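Long-range contacts in coenzyme Q-binding protein COQ10 START domain-containing protein (Thermus thermophilus, PDB 2D4R), which is of unknown function but, as a putative member of the START domain superfamily, probably binds a lipid or other hydrophobic ligand: residues A6-P11 and L135-E139; Y18-L24 and W68-R74. All blocks are in the same frame, centred on the assembly; numbering follows the deposited sequence.

Contact 1. Residues A6-P11 and L135-E139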
ATOM      1  N   ALA A   6       2.362  -7.482  -5.555  1.00 47.92           N
ATOM      2  CA  ALA A   6       2.362  -8.521  -4.548  1.00 44.84           C
ATOM      3  C   ALA A   6       0.965  -9.117  -4.506  1.00 47.67           C
ATOM      4  O   ALA A   6      -0.015  -8.446  -4.842  1.00 44.52           O
ATOM      5  CB  ALA A   6       2.729  -7.935  -3.199  1.00 43.42           C
ATOM      6  N   GLU A   7       0.887 -10.380  -4.093  1.00 49.60           N
ATOM      7  CA  GLU A   7      -0.357 -11.142  -4.072  1.00 47.01           C
ATOM      8  C   GLU A   7      -0.364 -11.927  -2.768  1.00 48.41           C
ATOM      9  O   GLU A   7       0.642 -12.527  -2.396  1.00 48.22           O
ATOM     10  CB  GLU A   7      -0.381 -12.101  -5.267  1.00 51.50           C
ATOM     11  CG  GLU A   7      -1.727 -12.711  -5.609  1.00 60.12           C
ATOM     12  CD  GLU A   7      -1.697 -13.448  -6.940  1.00 66.68           C
ATOM     13  OE1 GLU A   7      -0.987 -14.473  -7.038  1.00 68.10           O
ATOM     14  OE2 GLU A   7      -2.377 -13.001  -7.890  1.00 71.43           O
ATOM     15  N   ARG A   8      -1.486 -11.919  -2.060  1.00 49.78           N
ATOM     16  CA  ARG A   8      -1.527 -12.583  -0.770  1.00 47.62           C
ATOM     17  C   ARG A   8      -2.936 -13.063  -0.432  1.00 54.35           C
ATOM     18  O   ARG A   8      -3.924 -12.334  -0.635  1.00 53.31           O
ATOM     19  CB  ARG A   8      -1.011 -11.631   0.312  1.00 44.66           C
ATOM     20  CG  ARG A   8      -0.755 -12.275   1.664  1.00 40.70           C
ATOM     21  CD  ARG A   8       0.062 -11.345   2.530  1.00 45.79           C
ATOM     22  NE  ARG A   8       0.322 -11.879   3.861  1.00 41.63           N
ATOM     23  CZ  ARG A   8       1.340 -12.680   4.156  1.00 48.55           C
ATOM     24  NH1 ARG A   8       1.506 -13.114   5.399  1.00 49.11           N
ATOM     25  NH2 ARG A   8       2.185 -13.055   3.205  1.00 50.56           N
ATOM     26  N   TYR A   9      -3.023 -14.292   0.081  1.00 51.26           N
ATOM     27  CA  TYR A   9      -4.300 -14.868   0.493  1.00 48.36           C
ATOM     28  C   TYR A   9      -4.580 -14.573   1.963  1.00 44.31           C
ATOM     29  O   TYR A   9      -3.740 -14.837   2.826  1.00 44.18           O
ATOM     30  CB  TYR A   9      -4.307 -16.384   0.271  1.00 45.34           C
ATOM     31  CG  TYR A   9      -5.530 -17.045   0.852  1.00 47.11           C
ATOM     32  CD1 TYR A   9      -6.757 -16.975   0.190  1.00 44.88           C
ATOM     33  CD2 TYR A   9      -5.483 -17.677   2.100  1.00 44.03           C
ATOM     34  CE1 TYR A   9      -7.910 -17.505   0.760  1.00 46.54           C
ATOM     35  CE2 TYR A   9      -6.634 -18.215   2.676  1.00 40.07           C
ATOM     36  CZ  TYR A   9      -7.845 -18.121   2.000  1.00 38.35           C
ATOM     37  OH  TYR A   9      -8.995 -18.607   2.574  1.00 41.63           O
ATOM     38  N   ILE A  10      -5.760 -14.027   2.245  1.00 37.32           N
ATOM     39  CA  ILE A  10      -6.149 -13.747   3.625  1.00 40.40           C
ATOM     40  C   ILE A  10      -7.452 -14.455   4.015  1.00 37.91           C
ATOM     41  O   ILE A  10      -8.485 -14.290   3.374  1.00 36.91           O
ATOM     42  CB  ILE A  10      -6.286 -12.227   3.854  1.00 37.79           C
ATOM     43  CG1 ILE A  10      -4.900 -11.574   3.727  1.00 44.60           C
ATOM     44  CG2 ILE A  10      -6.888 -11.943   5.228  1.00 37.08           C
ATOM     45  CD1 ILE A  10      -4.892 -10.055   3.841  1.00 39.64           C
ATOM     46  N   PRO A  11      -7.407 -15.267   5.078  1.00 39.15           N
ATOM     47  CA  PRO A  11      -8.584 -16.004   5.551  1.00 41.53           C
ATOM     48  C   PRO A  11      -9.673 -15.125   6.177  1.00 41.17           C
ATOM     49  O   PRO A  11      -9.818 -15.071   7.395  1.00 38.63           O
ATOM     50  CB  PRO A  11      -8.001 -17.002   6.545  1.00 40.56           C
ATOM     51  CG  PRO A  11      -6.726 -16.376   6.999  1.00 39.22           C
ATOM     52  CD  PRO A  11      -6.192 -15.623   5.831  1.00 40.54           C
ATOM     53  N   LEU A 135       1.149  -6.105   2.546  1.00 36.11           N
ATOM     54  CA  LEU A 135       0.102  -7.126   2.485  1.00 35.59           C
ATOM     55  C   LEU A 135       0.166  -8.128   3.636  1.00 34.66           C
ATOM     56  O   LEU A 135      -0.858  -8.620   4.102  1.00 34.10           O
ATOM     57  CB  LEU A 135       0.182  -7.888   1.167  1.00 36.65           C
ATOM     58  CG  LEU A 135      -0.238  -7.168  -0.104  1.00 34.30           C
ATOM     59  CD1 LEU A 135      -0.412  -8.216  -1.201  1.00 39.23           C
ATOM     60  CD2 LEU A 135      -1.529  -6.412   0.118  1.00 22.56           C
ATOM     61  N   LYS A 136       1.374  -8.442   4.083  1.00 35.67           N
ATOM     62  CA  LYS A 136       1.538  -9.317   5.233  1.00 36.11           C
ATOM     63  C   LYS A 136       1.079  -8.568   6.483  1.00 34.26           C
ATOM     64  O   LYS A 136       0.536  -9.160   7.411  1.00 36.10           O
ATOM     65  CB  LYS A 136       3.008  -9.742   5.359  1.00 35.56           C
ATOM     66  CG  LYS A 136       3.284 -10.752   6.460  1.00 41.12           C
ATOM     67  CD  LYS A 136       3.649 -10.054   7.767  1.00 48.47           C
ATOM     68  CE  LYS A 136       4.110 -11.064   8.794  1.00 56.99           C
ATOM     69  NZ  LYS A 136       5.137 -11.966   8.211  1.00 57.40           N
ATOM     70  N   GLY A 137       1.295  -7.256   6.490  1.00 32.04           N
ATOM     71  CA  GLY A 137       0.792  -6.434   7.571  1.00 27.98           C
ATOM     72  C   GLY A 137      -0.727  -6.359   7.578  1.00 27.56           C
ATOM     73  O   GLY A 137      -1.333  -6.258   8.642  1.00 26.81           O
ATOM     74  N   LEU A 138      -1.351  -6.406   6.404  1.00 28.58           N
ATOM     75  CA  LEU A 138      -2.816  -6.413   6.337  1.00 31.61           C
ATOM     76  C   LEU A 138      -3.360  -7.751   6.844  1.00 33.53           C
ATOM     77  O   LEU A 138      -4.390  -7.787   7.519  1.00 33.71           O
ATOM     78  CB  LEU A 138      -3.311  -6.125   4.899  1.00 21.86           C
ATOM     79  CG  LEU A 138      -4.773  -6.460   4.554  1.00 26.12           C
ATOM     80  CD1 LEU A 138      -5.701  -5.724   5.501  1.00 16.20           C
ATOM     81  CD2 LEU A 138      -5.088  -6.084   3.109  1.00 22.91           C
ATOM     82  N   GLU A 139      -2.649  -8.837   6.541  1.00 33.89           N
ATOM     83  CA  GLU A 139      -2.965 -10.163   7.075  1.00 37.84           C
ATOM     84  C   GLU A 139      -3.050 -10.086   8.585  1.00 39.33           C
ATOM     85  O   GLU A 139      -3.966 -10.629   9.207  1.00 42.89           O
ATOM     86  CB  GLU A 139      -1.868 -11.161   6.701  1.00 45.62           C
ATOM     87  CG  GLU A 139      -2.298 -12.277   5.777  1.00 52.55           C
ATOM     88  CD  GLU A 139      -2.587 -13.572   6.511  1.00 60.45           C
ATOM     89  OE1 GLU A 139      -2.053 -14.627   6.106  1.00 61.83           O
ATOM     90  OE2 GLU A 139      -3.358 -13.539   7.490  1.00 68.08           O
TER
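Arg8 lays its guanidinium against the side of Lys136, whose CG sits over one face of the group, nearer the rim than the middle, 3.1 Å from Arg8 NH1. An extended chain carries it there: with CG anti to the backbone N (chi1 -169°), the arginine leaves the strand toward the helix and runs past the first turn of 135-139. On the way Arg8 CD rests 3.3 Å from the backbone O of Leu135, an oxygen that accepts the helical hydrogen bond from Glu139 N. No hydrogen bond joins 6-11 to 135-139. The charge of Arg8 is met instead by Glu139, loosely: Arg8 NH1 and Glu139 OE1 are 3.9 Å apart, with the oxygen well out of the guanidinium plane, so this long salt bridge acts through charge alone. Glu139 CG packs against Ile10 CG1 at 3.4 Å, and a bend at chi2 (-99°) turns the carboxylate so that OE1 lies on the Arg8 side. Beneath these polar groups the contact is apolar. Leu135 CD1 meets Ala6 CB at 3.7 Å, and Ile10 CD1 touches Leu138 CG at the same separation, the two side chains crossing at about a right angle. Val102 and Leu104 of the neighbouring strand 100-109 extend the surface under Leu135, while Val17 of helix 14-22 meets both Ile10 and Leu138. The axes of the short segments 6-10 and 135-139 run nearly parallel, 11° apart and 8.9 Å at closest approach. This is the packing of the long C-terminal helix on the first, outermost strand of the antiparallel sheet, characteristic of the helix-grip fold of START and Bet v 1-like proteins.

Contact 2. Residues Y18-L24 and W68-R74; sequences YRLAKDL and WDDENLR
Aromatic packing joins Tyr18 to Trp68, whose edge is turned toward the tyrosine face in an offset edge-to-face pair, ring centroids 5.9 Å apart and planes at 82°. Phe93 of strand 86-95 makes a further edge-to-face pair with Tyr18. Aliphatic groups lie over the flat surfaces of both rings. Lys22, its chain fully extended, passes across the indole of Trp68 with CG over the centre of the six-membered ring, 3.7 Å from its centroid, while Lys22 CA approaches Trp68 CH2 to 3.4 Å. Over one face of Tyr18, offset toward the rim, sits Leu73 CA, and Leu73 CD2 comes within 3.4 Å of Tyr18 CG. The polar interactions converge on one carboxylate oxygen. A chi1 of 168° swings the Tyr18 ring beside its own carbonyl carbon and out to the hairpin end, where Tyr18 OH donates to Asp70 OD2 at 3.0 Å. That oxygen lies near the plane of the ring, yet the hydroxyl reaches it from above the carboxylate plane. Lys22 NZ meets the same Asp70 OD2 at 3.3 Å in a salt bridge whose hydrogen bond is weak. With a phenylalanine at Tyr18 the ring packing could remain, but Asp70 would probably lose its hydroxyl partner and be left freer to turn, with the weak Lys22 bond still in place. Within the turn, the backbone N of Asn72 donates to Asp69 OD1 at 3.2 Å, an Asx motif, and Leu73 and Arg74 face Asp69 in a G1 beta bulge. The whole is a bulged beta hairpin joining strands 58-69 and 74-82, packed against helix 14-22 as in Bet v 1-like proteins.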
ATOM      1  N   TYR A  18     -11.280  -5.807   2.719  1.00 31.49           N
ATOM      2  CA  TYR A  18     -11.337  -4.520   2.064  1.00 28.03           C
ATOM      3  C   TYR A  18     -11.524  -3.407   3.092  1.00 31.91           C
ATOM      4  O   TYR A  18     -10.827  -2.397   3.040  1.00 33.10           O
ATOM      5  CB  TYR A  18     -12.481  -4.508   1.048  1.00 26.48           C
ATOM      6  CG  TYR A  18     -12.824  -3.142   0.495  1.00 24.04           C
ATOM      7  CD1 TYR A  18     -13.869  -2.397   1.031  1.00 22.54           C
ATOM      8  CD2 TYR A  18     -12.122  -2.605  -0.581  1.00 16.33           C
ATOM      9  CE1 TYR A  18     -14.209  -1.152   0.506  1.00 18.98           C
ATOM     10  CE2 TYR A  18     -12.452  -1.364  -1.110  1.00 19.07           C
ATOM     11  CZ  TYR A  18     -13.494  -0.645  -0.565  1.00 24.61           C
ATOM     12  OH  TYR A  18     -13.828   0.580  -1.090  1.00 36.79           O
ATOM     13  N   ARG A  19     -12.456  -3.588   4.028  1.00 32.29           N
ATOM     14  CA  ARG A  19     -12.778  -2.518   4.989  1.00 35.19           C
ATOM     15  C   ARG A  19     -11.635  -2.243   5.956  1.00 31.23           C
ATOM     16  O   ARG A  19     -11.401  -1.106   6.341  1.00 27.30           O
ATOM     17  CB  ARG A  19     -14.038  -2.852   5.797  1.00 42.13           C
ATOM     18  CG  ARG A  19     -15.323  -2.168   5.312  1.00 60.30           C
ATOM     19  CD  ARG A  19     -15.236  -0.632   5.383  1.00 76.78           C
ATOM     20  NE  ARG A  19     -16.109  -0.045   6.407  1.00 80.19           N
ATOM     21  CZ  ARG A  19     -16.349   1.262   6.543  1.00 72.14           C
ATOM     22  NH1 ARG A  19     -17.156   1.691   7.506  1.00 67.75           N
ATOM     23  NH2 ARG A  19     -15.790   2.140   5.718  1.00 64.97           N
ATOM     24  N   LEU A  20     -10.929  -3.295   6.348  1.00 29.41           N
ATOM     25  CA  LEU A  20      -9.783  -3.160   7.230  1.00 31.81           C
ATOM     26  C   LEU A  20      -8.585  -2.506   6.552  1.00 31.42           C
ATOM     27  O   LEU A  20      -7.768  -1.861   7.212  1.00 35.32           O
ATOM     28  CB  LEU A  20      -9.378  -4.527   7.765  1.00 27.72           C
ATOM     29  CG  LEU A  20     -10.351  -5.106   8.781  1.00 29.54           C
ATOM     30  CD1 LEU A  20     -10.020  -6.569   9.030  1.00 34.50           C
ATOM     31  CD2 LEU A  20     -10.266  -4.279  10.065  1.00 34.78           C
ATOM     32  N   ALA A  21      -8.471  -2.666   5.238  1.00 25.66           N
ATOM     33  CA  ALA A  21      -7.398  -2.003   4.499  1.00 24.46           C
ATOM     34  C   ALA A  21      -7.720  -0.524   4.283  1.00 22.71           C
ATOM     35  O   ALA A  21      -6.826   0.305   4.113  1.00 21.82           O
ATOM     36  CB  ALA A  21      -7.188  -2.684   3.174  1.00 26.37           C
ATOM     37  N   LYS A  22      -9.006  -0.198   4.306  1.00 26.07           N
ATOM     38  CA  LYS A  22      -9.457   1.160   4.044  1.00 27.55           C
ATOM     39  C   LYS A  22      -9.224   2.051   5.253  1.00 29.50           C
ATOM     40  O   LYS A  22      -9.010   3.253   5.119  1.00 32.53           O
ATOM     41  CB  LYS A  22     -10.939   1.156   3.681  1.00 29.98           C
ATOM     42  CG  LYS A  22     -11.499   2.524   3.373  1.00 35.42           C
ATOM     43  CD  LYS A  22     -12.996   2.457   3.207  1.00 37.22           C
ATOM     44  CE  LYS A  22     -13.604   3.839   3.177  1.00 44.94           C
ATOM     45  NZ  LYS A  22     -15.046   3.757   2.841  1.00 49.40           N
ATOM     46  N   ASP A  23      -9.268   1.453   6.437  1.00 35.47           N
ATOM     47  CA  ASP A  23      -8.942   2.157   7.669  1.00 30.45           C
ATOM     48  C   ASP A  23      -7.434   2.160   7.815  1.00 32.10           C
ATOM     49  O   ASP A  23      -6.871   1.370   8.592  1.00 21.66           O
ATOM     50  CB  ASP A  23      -9.575   1.450   8.869  1.00 30.96           C
ATOM     51  CG  ASP A  23      -9.090   2.011  10.204  1.00 20.99           C
ATOM     52  OD1 ASP A  23      -8.635   3.171  10.244  1.00 30.81           O
ATOM     53  OD2 ASP A  23      -9.172   1.285  11.211  1.00 32.86           O
ATOM     54  N   LEU A  24      -6.792   3.050   7.058  1.00 27.26           N
ATOM     55  CA  LEU A  24      -5.340   3.077   6.960  1.00 29.49           C
ATOM     56  C   LEU A  24      -4.702   3.283   8.327  1.00 31.04           C
ATOM     57  O   LEU A  24      -3.674   2.687   8.642  1.00 31.31           O
ATOM     58  CB  LEU A  24      -4.891   4.195   6.022  1.00 30.61           C
ATOM     59  CG  LEU A  24      -5.408   4.139   4.588  1.00 29.82           C
ATOM     60  CD1 LEU A  24      -4.993   5.393   3.824  1.00 24.56           C
ATOM     61  CD2 LEU A  24      -4.861   2.919   3.932  1.00 14.99           C
ATOM     62  N   TRP A  68     -11.607   5.062  -3.205  1.00 36.76           N
ATOM     63  CA  TRP A  68     -12.135   3.807  -2.693  1.00 29.92           C
ATOM     64  C   TRP A  68     -13.408   3.427  -3.438  1.00 36.20           C
ATOM     65  O   TRP A  68     -14.348   4.222  -3.532  1.00 40.27           O
ATOM     66  CB  TRP A  68     -12.411   3.935  -1.187  1.00 26.79           C
ATOM     67  CG  TRP A  68     -11.154   4.116  -0.360  1.00 24.91           C
ATOM     68  CD1 TRP A  68     -10.674   5.283   0.156  1.00 26.35           C
ATOM     69  CD2 TRP A  68     -10.209   3.101   0.005  1.00 29.99           C
ATOM     70  NE1 TRP A  68      -9.490   5.066   0.815  1.00 34.06           N
ATOM     71  CE2 TRP A  68      -9.179   3.736   0.741  1.00 29.90           C
ATOM     72  CE3 TRP A  68     -10.128   1.714  -0.219  1.00 26.70           C
ATOM     73  CZ2 TRP A  68      -8.080   3.034   1.258  1.00 26.07           C
ATOM     74  CZ3 TRP A  68      -9.031   1.016   0.295  1.00 27.60           C
ATOM     75  CH2 TRP A  68      -8.021   1.683   1.026  1.00 23.19           C
ATOM     76  N   ASP A  69     -13.429   2.210  -3.970  1.00 27.17           N
ATOM     77  CA  ASP A  69     -14.600   1.696  -4.639  1.00 34.15           C
ATOM     78  C   ASP A  69     -15.302   0.646  -3.765  1.00 38.05           C
ATOM     79  O   ASP A  69     -15.026  -0.554  -3.859  1.00 36.63           O
ATOM     80  CB  ASP A  69     -14.190   1.098  -5.979  1.00 32.07           C
ATOM     81  CG  ASP A  69     -15.371   0.692  -6.810  1.00 36.52           C
ATOM     82  OD1 ASP A  69     -16.463   0.505  -6.236  1.00 47.32           O
ATOM     83  OD2 ASP A  69     -15.209   0.556  -8.036  1.00 45.73           O
ATOM     84  N   ASP A  70     -16.215   1.115  -2.919  1.00 41.57           N
ATOM     85  CA  ASP A  70     -16.897   0.267  -1.948  1.00 37.48           C
ATOM     86  C   ASP A  70     -17.705  -0.825  -2.634  1.00 38.87           C
ATOM     87  O   ASP A  70     -17.745  -1.956  -2.169  1.00 44.51           O
ATOM     88  CB  ASP A  70     -17.833   1.112  -1.070  1.00 41.06           C
ATOM     89  CG  ASP A  70     -17.088   2.125  -0.206  1.00 50.61           C
ATOM     90  OD1 ASP A  70     -17.480   3.316  -0.212  1.00 53.81           O
ATOM     91  OD2 ASP A  70     -16.118   1.735   0.480  1.00 45.94           O
ATOM     92  N   GLU A  71     -18.350  -0.483  -3.740  1.00 43.14           N
ATOM     93  CA  GLU A  71     -19.164  -1.443  -4.483  1.00 46.06           C
ATOM     94  C   GLU A  71     -18.383  -2.683  -4.899  1.00 44.33           C
ATOM     95  O   GLU A  71     -18.794  -3.810  -4.625  1.00 40.58           O
ATOM     96  CB  GLU A  71     -19.739  -0.776  -5.731  1.00 51.98           C
ATOM     97  CG  GLU A  71     -21.096  -0.179  -5.526  1.00 61.80           C
ATOM     98  CD  GLU A  71     -22.168  -1.076  -6.078  1.00 71.75           C
ATOM     99  OE1 GLU A  71     -22.291  -1.137  -7.320  1.00 80.67           O
ATOM    100  OE2 GLU A  71     -22.875  -1.723  -5.278  1.00 71.44           O
ATOM    101  N   ASN A  72     -17.249  -2.469  -5.557  1.00 45.43           N
ATOM    102  CA  ASN A  72     -16.499  -3.566  -6.151  1.00 44.16           C
ATOM    103  C   ASN A  72     -15.254  -3.965  -5.361  1.00 43.90           C
ATOM    104  O   ASN A  72     -14.430  -4.737  -5.851  1.00 44.96           O
ATOM    105  CB  ASN A  72     -16.107  -3.202  -7.585  1.00 48.75           C
ATOM    106  CG  ASN A  72     -17.318  -2.938  -8.473  1.00 54.74           C
ATOM    107  OD1 ASN A  72     -18.451  -2.877  -7.997  1.00 64.53           O
ATOM    108  ND2 ASN A  72     -17.079  -2.785  -9.768  1.00 49.60           N
ATOM    109  N   LEU A  73     -15.112  -3.437  -4.149  1.00 43.10           N
ATOM    110  CA  LEU A  73     -13.994  -3.802  -3.270  1.00 40.80           C
ATOM    111  C   LEU A  73     -12.627  -3.609  -3.925  1.00 43.08           C
ATOM    112  O   LEU A  73     -11.783  -4.517  -3.902  1.00 43.42           O
ATOM    113  CB  LEU A  73     -14.128  -5.257  -2.826  1.00 31.20           C
ATOM    114  CG  LEU A  73     -15.384  -5.641  -2.047  1.00 34.72           C
ATOM    115  CD1 LEU A  73     -15.345  -7.134  -1.724  1.00 39.51           C
ATOM    116  CD2 LEU A  73     -15.472  -4.820  -0.782  1.00 30.68           C
ATOM    117  N   ARG A  74     -12.428  -2.434  -4.523  1.00 46.92           N
ATOM    118  CA  ARG A  74     -11.152  -2.054  -5.130  1.00 44.55           C
ATOM    119  C   ARG A  74     -10.812  -0.626  -4.705  1.00 45.33           C
ATOM    120  O   ARG A  74     -11.682   0.135  -4.282  1.00 45.63           O
ATOM    121  CB  ARG A  74     -11.205  -2.053  -6.664  1.00 45.75           C
ATOM    122  CG  ARG A  74     -11.978  -3.132  -7.380  1.00 52.79           C
ATOM    123  CD  ARG A  74     -11.612  -3.042  -8.868  1.00 60.91           C
ATOM    124  NE  ARG A  74     -12.530  -3.769  -9.738  1.00 66.96           N
ATOM    125  CZ  ARG A  74     -13.308  -3.204 -10.658  1.00 66.82           C
ATOM    126  NH1 ARG A  74     -13.289  -1.888 -10.844  1.00 67.54           N
ATOM    127  NH2 ARG A  74     -14.109  -3.959 -11.395  1.00 67.74           N
TER

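The centres of the two contacts lie about 14 Å apart, and both reach the same seven-stranded antiparallel sheet. Strand 3-10 and helix 14-22 follow one another in the chain, so the early halves of contacts 1 and 2 are neighbours in sequence. Their partners come later in the opposite order: the hairpin residues 68-74 of contact 2 first, then 135-139 on helix 120-144, so contact 1 encloses contact 2 along the chain. They touch where Leu138 CD2 meets Ala21 CB at 4.0 Å. Helix 14-22 thus lies between helix 120-144 and the hairpin end of strands 58-69 and 74-82, so the elements nearest the two chain ends pack beside the hairpin from the middle of the sheet.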